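Local coordinates for putative major capsid protein (Cafeteriavirus-dependent mavirus, PDB 6G43) that probably builds the icosahedral shell of this virophage, its trimers of double jelly-roll subunits serving as the capsomers of the capsid, at residues Ser333-Met338 / Phe428-Leu433; Ile361-Asp366 / Ile448-Gln453. All coordinates share one frame; numbering follows the deposited sequence.

Contact 1 (Ser333-Met338 / Phe428-Leu433)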
loop_
_atom_site.group_PDB
_atom_site.type_symbol
_atom_site.label_atom_id
_atom_site.label_comp_id
_atom_site.label_asym_id
_atom_site.label_seq_id
_atom_site.Cartn_x
_atom_site.Cartn_y
_atom_site.Cartn_z
ATOM N N SER A 333 19.139 -0.987 23.124
ATOM C CA SER A 333 19.149 -0.731 21.682
ATOM C C SER A 333 18.201 0.388 21.251
ATOM O O SER A 333 18.460 1.057 20.254
ATOM C CB SER A 333 18.820 -2.010 20.908
ATOM O OG SER A 333 19.927 -2.888 20.939
HETATM N N MSE A 334 17.101 0.569 21.980
HETATM C CA MSE A 334 16.141 1.630 21.674
HETATM C C MSE A 334 15.433 2.101 22.913
HETATM O O MSE A 334 15.287 1.358 23.884
HETATM C CB MSE A 334 15.118 1.131 20.648
HETATM C CG MSE A 334 14.704 2.238 19.678
HETATM SE SE MSE A 334 13.221 1.603 18.557
HETATM C CE MSE A 334 14.268 0.792 17.104
ATOM N N PHE A 335 15.003 3.361 22.873
ATOM C CA PHE A 335 14.157 3.957 23.899
ATOM C C PHE A 335 12.865 4.447 23.268
ATOM O O PHE A 335 12.820 4.707 22.068
ATOM C CB PHE A 335 14.869 5.142 24.537
ATOM C CG PHE A 335 16.144 4.781 25.225
ATOM C CD1 PHE A 335 16.149 4.455 26.569
ATOM C CD2 PHE A 335 17.344 4.767 24.532
ATOM C CE1 PHE A 335 17.326 4.121 27.213
ATOM C CE2 PHE A 335 18.529 4.433 25.170
ATOM C CZ PHE A 335 18.519 4.112 26.514
ATOM N N ALA A 336 11.824 4.569 24.089
ATOM C CA ALA A 336 10.530 5.105 23.667
ATOM C C ALA A 336 10.039 6.106 24.707
ATOM O O ALA A 336 10.071 5.818 25.907
ATOM C CB ALA A 336 9.519 3.987 23.489
ATOM N N VAL A 337 9.595 7.274 24.238
ATOM C CA VAL A 337 9.107 8.354 25.100
ATOM C C VAL A 337 7.690 8.733 24.679
ATOM O O VAL A 337 7.438 8.974 23.496
ATOM C CB VAL A 337 10.014 9.604 25.006
ATOM C CG1 VAL A 337 9.487 10.738 25.878
ATOM C CG2 VAL A 337 11.440 9.262 25.406
HETATM N N MSE A 338 6.776 8.780 25.649
HETATM C CA MSE A 338 5.407 9.252 25.421
HETATM C C MSE A 338 4.869 9.901 26.670
HETATM O O MSE A 338 5.225 9.517 27.789
HETATM C CB MSE A 338 4.473 8.131 24.951
HETATM C CG MSE A 338 4.554 6.838 25.760
HETATM SE SE MSE A 338 3.295 5.512 25.012
HETATM C CE MSE A 338 1.638 6.151 25.850
ATOM N N PHE A 428 13.847 6.478 19.912
ATOM C CA PHE A 428 15.223 6.885 19.608
ATOM C C PHE A 428 16.242 5.846 20.082
ATOM O O PHE A 428 16.035 5.176 21.096
ATOM C CB PHE A 428 15.529 8.290 20.170
ATOM C CG PHE A 428 15.720 8.341 21.665
ATOM C CD1 PHE A 428 14.644 8.547 22.514
ATOM C CD2 PHE A 428 16.987 8.207 22.225
ATOM C CE1 PHE A 428 14.823 8.605 23.890
ATOM C CE2 PHE A 428 17.170 8.259 23.600
ATOM C CZ PHE A 428 16.086 8.459 24.435
ATOM N N ARG A 429 17.328 5.719 19.321
ATOM C CA ARG A 429 18.433 4.808 19.620
ATOM C C ARG A 429 19.583 5.593 20.248
ATOM O O ARG A 429 19.636 6.817 20.111
ATOM C CB ARG A 429 18.934 4.161 18.331
ATOM C CG ARG A 429 17.910 3.323 17.587
ATOM C CD ARG A 429 18.440 2.962 16.209
ATOM N NE ARG A 429 17.491 2.166 15.433
ATOM C CZ ARG A 429 17.286 0.853 15.568
ATOM N NH1 ARG A 429 16.389 0.250 14.794
ATOM N NH2 ARG A 429 17.952 0.130 16.468
ATOM N N PRO A 430 20.521 4.899 20.926
ATOM C CA PRO A 430 21.699 5.613 21.447
ATOM C C PRO A 430 22.589 6.253 20.370
ATOM O O PRO A 430 23.225 7.267 20.644
ATOM C CB PRO A 430 22.462 4.532 22.235
ATOM C CG PRO A 430 21.915 3.230 21.769
ATOM C CD PRO A 430 20.500 3.488 21.355
ATOM N N SER A 431 22.624 5.675 19.170
ATOM C CA SER A 431 23.362 6.253 18.040
ATOM C C SER A 431 22.782 7.585 17.540
ATOM O O SER A 431 23.522 8.418 17.012
ATOM C CB SER A 431 23.427 5.253 16.883
ATOM O OG SER A 431 22.132 4.803 16.518
ATOM N N ASP A 432 21.471 7.779 17.700
ATOM C CA ASP A 432 20.821 9.052 17.359
ATOM C C ASP A 432 21.288 10.221 18.237
ATOM O O ASP A 432 21.269 11.368 17.790
ATOM C CB ASP A 432 19.294 8.941 17.467
ATOM C CG ASP A 432 18.695 7.947 16.485
ATOM O OD1 ASP A 432 19.130 7.892 15.314
ATOM O OD2 ASP A 432 17.763 7.226 16.888
ATOM N N LEU A 433 21.690 9.927 19.475
ATOM C CA LEU A 433 22.127 10.949 20.426
ATOM C C LEU A 433 23.417 11.673 20.033
ATOM O O LEU A 433 23.622 12.817 20.440
ATOM C CB LEU A 433 22.306 10.331 21.816
ATOM C CG LEU A 433 21.064 9.729 22.474
ATOM C CD1 LEU A 433 21.464 8.900 23.682
ATOM C CD2 LEU A 433 20.084 10.819 22.880
HETATM O O HOH W 1 20.276 0.893 18.416
#
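The Phe428 ring takes the CB of Phe335 over one face, 3.7 Å from CB to the ring centroid and close to the ring normal, while the CG2 of Val337 meets its rim in plane at CE1. The Phe335 ring lies nearly parallel to it, at 17°, but is slid so far along that the two barely overlap; the carbonyl O of Phe428 sits at the Phe335 edge. Phe428 reaches this place because its CG stands between the backbone N and the carbonyl carbon (chi1 74°), which lays the ring against the CB of Phe335. A third flat group, the guanidinium of Arg429, carries the selenomethionine methyl of Met334 on one face, CE lying 3.2 Å from NH1. The bend at the end of the Met334 chain (chi3 -88°) folds that methyl over. At the guanidinium edge, in plane, a water accepts from NH2 and donates to the carbonyl O of Ser333.

The backbones join through the antiparallel hydrogen-bonded pair Phe335-Phe428. Phe335 N gives a short bond of 2.7 Å to Phe428 O, and Phe428 N returns one of 3.0 Å to Phe335 O. Directly after Phe428 the 428-433 segment leaves the sheet as a loop with helical backbone angles at 430-433, and Arg429 N bonds to Asp432 OD2 at 2.9 Å, closing the loop back on the residue that follows the strand.

Arg429 also forms a salt bridge with the C-terminal carboxylate of Gly520, Ser333 OG bonds to Asp477, and Leu433 O accepts a bond from Ser40 of a second subunit. Strand 334-341 is held between the short strand 426-428 and the long strand 464-483, and both phenylalanine rings face strand 448-457 of another sheet, consistent with the sandwich of a jelly-roll domain.

Contact 2 (Ile361-Asp366 / Ile448-Gln453); sequences IKVDSD and INMQVQ
Ile361 and Val363 pack against Met450 and Val452 on the buried face of this strand pair, and that is where the side chains fit together. The CG2 of Ile361 comes within 4.1 Å of Met450 CG, its CG1 approaches Val452 CG2, and Val363 lies alongside Met450, the two pointing the same way, with Val363 CG2 4.0 Å from the methyl CE. Met450 has its CG anti to the backbone N (chi1 -168°), which carries the chain past Ile361 CG2, and the bend at chi3 then brings CE to Val363.

Strands 355-363 and 448-457 are the inner two of a four-stranded antiparallel sheet, as expected for a jelly roll of the hexon type, and here a tight beta hairpin, closed by a type II' turn from Val363 to Asp366, leads into 366-369, the outermost strand of this sheet within the chain. Lys362 and Gln451 form the hydrogen-bonded pair, with Lys362 N to Gln451 O at 2.8 Å. Two residues further along, Asp364 N bonds to Asn449 O, and Asn449 N answers not to a carbonyl but to the carboxylate: Asp364 OD1 accepts at 2.9 Å, nearly along its C-O axis. The side chain thus takes over the pairing where the backbone turns away, its other oxygen OD2 lying 3.6 Å from Ile448 CG2.

On the opposite face the fit is looser. Lys362 runs out fully extended, its amino end leading away from the partner strand, and passes Gln451 with CD 4.0 Å from OE1, while Gln451 NE2 bonds to Thr323 O on strand 319-328. Asn449, also on this side, is exposed to solvent.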
loop_
_atom_site.group_PDB
_atom_site.type_symbol
_atom_site.label_atom_id
_atom_site.label_comp_id
_atom_site.label_asym_id
_atom_site.label_seq_id
_atom_site.Cartn_x
_atom_site.Cartn_y
_atom_site.Cartn_z
ATOM N N ILE A 361 17.628 15.648 26.352
ATOM C CA ILE A 361 18.066 14.413 26.993
ATOM C C ILE A 361 19.475 14.611 27.552
ATOM O O ILE A 361 20.333 15.230 26.912
ATOM C CB ILE A 361 18.041 13.232 25.994
ATOM C CG1 ILE A 361 16.610 13.009 25.478
ATOM C CG2 ILE A 361 18.553 11.946 26.644
ATOM C CD1 ILE A 361 16.511 12.109 24.270
ATOM N N LYS A 362 19.690 14.081 28.753
ATOM C CA LYS A 362 20.992 14.070 29.401
ATOM C C LYS A 362 21.454 12.620 29.487
ATOM O O LYS A 362 20.667 11.749 29.839
ATOM C CB LYS A 362 20.883 14.681 30.802
ATOM C CG LYS A 362 22.177 14.709 31.605
ATOM C CD LYS A 362 21.979 15.412 32.939
ATOM C CE LYS A 362 23.190 15.235 33.841
ATOM N NZ LYS A 362 23.071 16.007 35.107
ATOM N N VAL A 363 22.719 12.370 29.148
ATOM C CA VAL A 363 23.346 11.055 29.325
ATOM C C VAL A 363 24.706 11.266 29.989
ATOM O O VAL A 363 25.634 11.782 29.359
ATOM C CB VAL A 363 23.521 10.305 27.988
ATOM C CG1 VAL A 363 24.127 8.924 28.225
ATOM C CG2 VAL A 363 22.179 10.165 27.283
ATOM N N ASP A 364 24.804 10.867 31.259
ATOM C CA ASP A 364 25.987 11.107 32.100
ATOM C C ASP A 364 26.279 12.623 32.188
ATOM O O ASP A 364 25.419 13.376 32.652
ATOM C CB ASP A 364 27.192 10.265 31.626
ATOM C CG ASP A 364 26.903 8.767 31.621
ATOM O OD1 ASP A 364 26.122 8.283 32.473
ATOM O OD2 ASP A 364 27.476 8.069 30.759
ATOM N N SER A 365 27.453 13.074 31.733
ATOM C CA SER A 365 27.806 14.498 31.746
ATOM C C SER A 365 27.311 15.284 30.517
ATOM O O SER A 365 27.333 16.513 30.537
ATOM C CB SER A 365 29.325 14.650 31.866
ATOM O OG SER A 365 29.978 14.129 30.712
ATOM N N ASP A 366 26.886 14.582 29.462
ATOM C CA ASP A 366 26.424 15.209 28.216
ATOM C C ASP A 366 24.968 15.679 28.375
ATOM O O ASP A 366 24.079 14.858 28.603
ATOM C CB ASP A 366 26.555 14.204 27.056
ATOM C CG ASP A 366 26.781 14.874 25.708
ATOM O OD1 ASP A 366 26.176 15.936 25.442
ATOM O OD2 ASP A 366 27.563 14.322 24.903
ATOM N N ILE A 448 25.158 3.652 32.606
ATOM C CA ILE A 448 24.886 5.051 32.269
ATOM C C ILE A 448 23.745 5.590 33.125
ATOM O O ILE A 448 22.956 4.823 33.683
ATOM C CB ILE A 448 24.517 5.232 30.774
ATOM C CG1 ILE A 448 23.402 4.263 30.352
ATOM C CG2 ILE A 448 25.740 5.032 29.891
ATOM C CD1 ILE A 448 22.774 4.599 29.016
ATOM N N ASN A 449 23.673 6.915 33.214
ATOM C CA ASN A 449 22.567 7.621 33.856
ATOM C C ASN A 449 21.905 8.506 32.809
ATOM O O ASN A 449 22.598 9.202 32.066
ATOM C CB ASN A 449 23.081 8.467 35.021
ATOM C CG ASN A 449 23.616 7.615 36.166
ATOM O OD1 ASN A 449 22.922 6.728 36.664
ATOM N ND2 ASN A 449 24.849 7.879 36.589
HETATM N N MSE A 450 20.573 8.468 32.748
HETATM C CA MSE A 450 19.809 9.224 31.750
HETATM C C MSE A 450 18.739 10.047 32.414
HETATM O O MSE A 450 18.097 9.598 33.363
HETATM C CB MSE A 450 19.175 8.281 30.718
HETATM C CG MSE A 450 18.615 9.042 29.512
HETATM SE SE MSE A 450 17.698 7.845 28.246
HETATM C CE MSE A 450 19.259 7.505 27.099
ATOM N N GLN A 451 18.546 11.263 31.903
ATOM C CA GLN A 451 17.457 12.144 32.311
ATOM C C GLN A 451 16.780 12.696 31.056
ATOM O O GLN A 451 17.460 13.149 30.134
ATOM C CB GLN A 451 17.990 13.287 33.176
ATOM C CG GLN A 451 16.916 13.989 33.986
ATOM C CD GLN A 451 17.483 14.988 34.984
ATOM O OE1 GLN A 451 18.422 15.723 34.675
ATOM N NE2 GLN A 451 16.909 15.026 36.185
ATOM N N VAL A 452 15.448 12.651 31.030
ATOM C CA VAL A 452 14.657 13.053 29.864
ATOM C C VAL A 452 13.682 14.159 30.263
ATOM O O VAL A 452 12.894 13.983 31.194
ATOM C CB VAL A 452 13.876 11.851 29.281
ATOM C CG1 VAL A 452 12.935 12.287 28.164
ATOM C CG2 VAL A 452 14.839 10.795 28.761
ATOM N N GLN A 453 13.753 15.290 29.558
ATOM C CA GLN A 453 12.801 16.392 29.705
ATOM C C GLN A 453 11.979 16.506 28.424
ATOM O O GLN A 453 12.544 16.610 27.334
ATOM C CB GLN A 453 13.536 17.711 29.963
ATOM C CG GLN A 453 12.635 18.940 30.044
ATOM C CD GLN A 453 13.423 20.231 30.177
ATOM O OE1 GLN A 453 13.981 20.517 31.237
ATOM N NE2 GLN A 453 13.469 21.023 29.106
#

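How the contacts relate
Contacts 1 and 2 lie in the C-terminal half of the subunit, their centres 12 Å apart, in two different sheets that face each other. Their segments alternate along the chain: 333-338, 361-366, 428-433, 448-453, so the polypeptide crosses to the other sheet, returns, and crosses again. The sheets meet through side chains: Phe335 CZ touches Met450 CE at 3.5 Å and Phe428 CZ packs on Ile361 CD1, and Leu433, from the loop after strand 426-428, reaches Ile361 and Val363. One hydrophobic core therefore serves both contacts, consistent with the sandwich of a jelly-roll domain. Away from that core contact 2 turns polar residues outward, whereas the loop of contact 1 meets a second subunit.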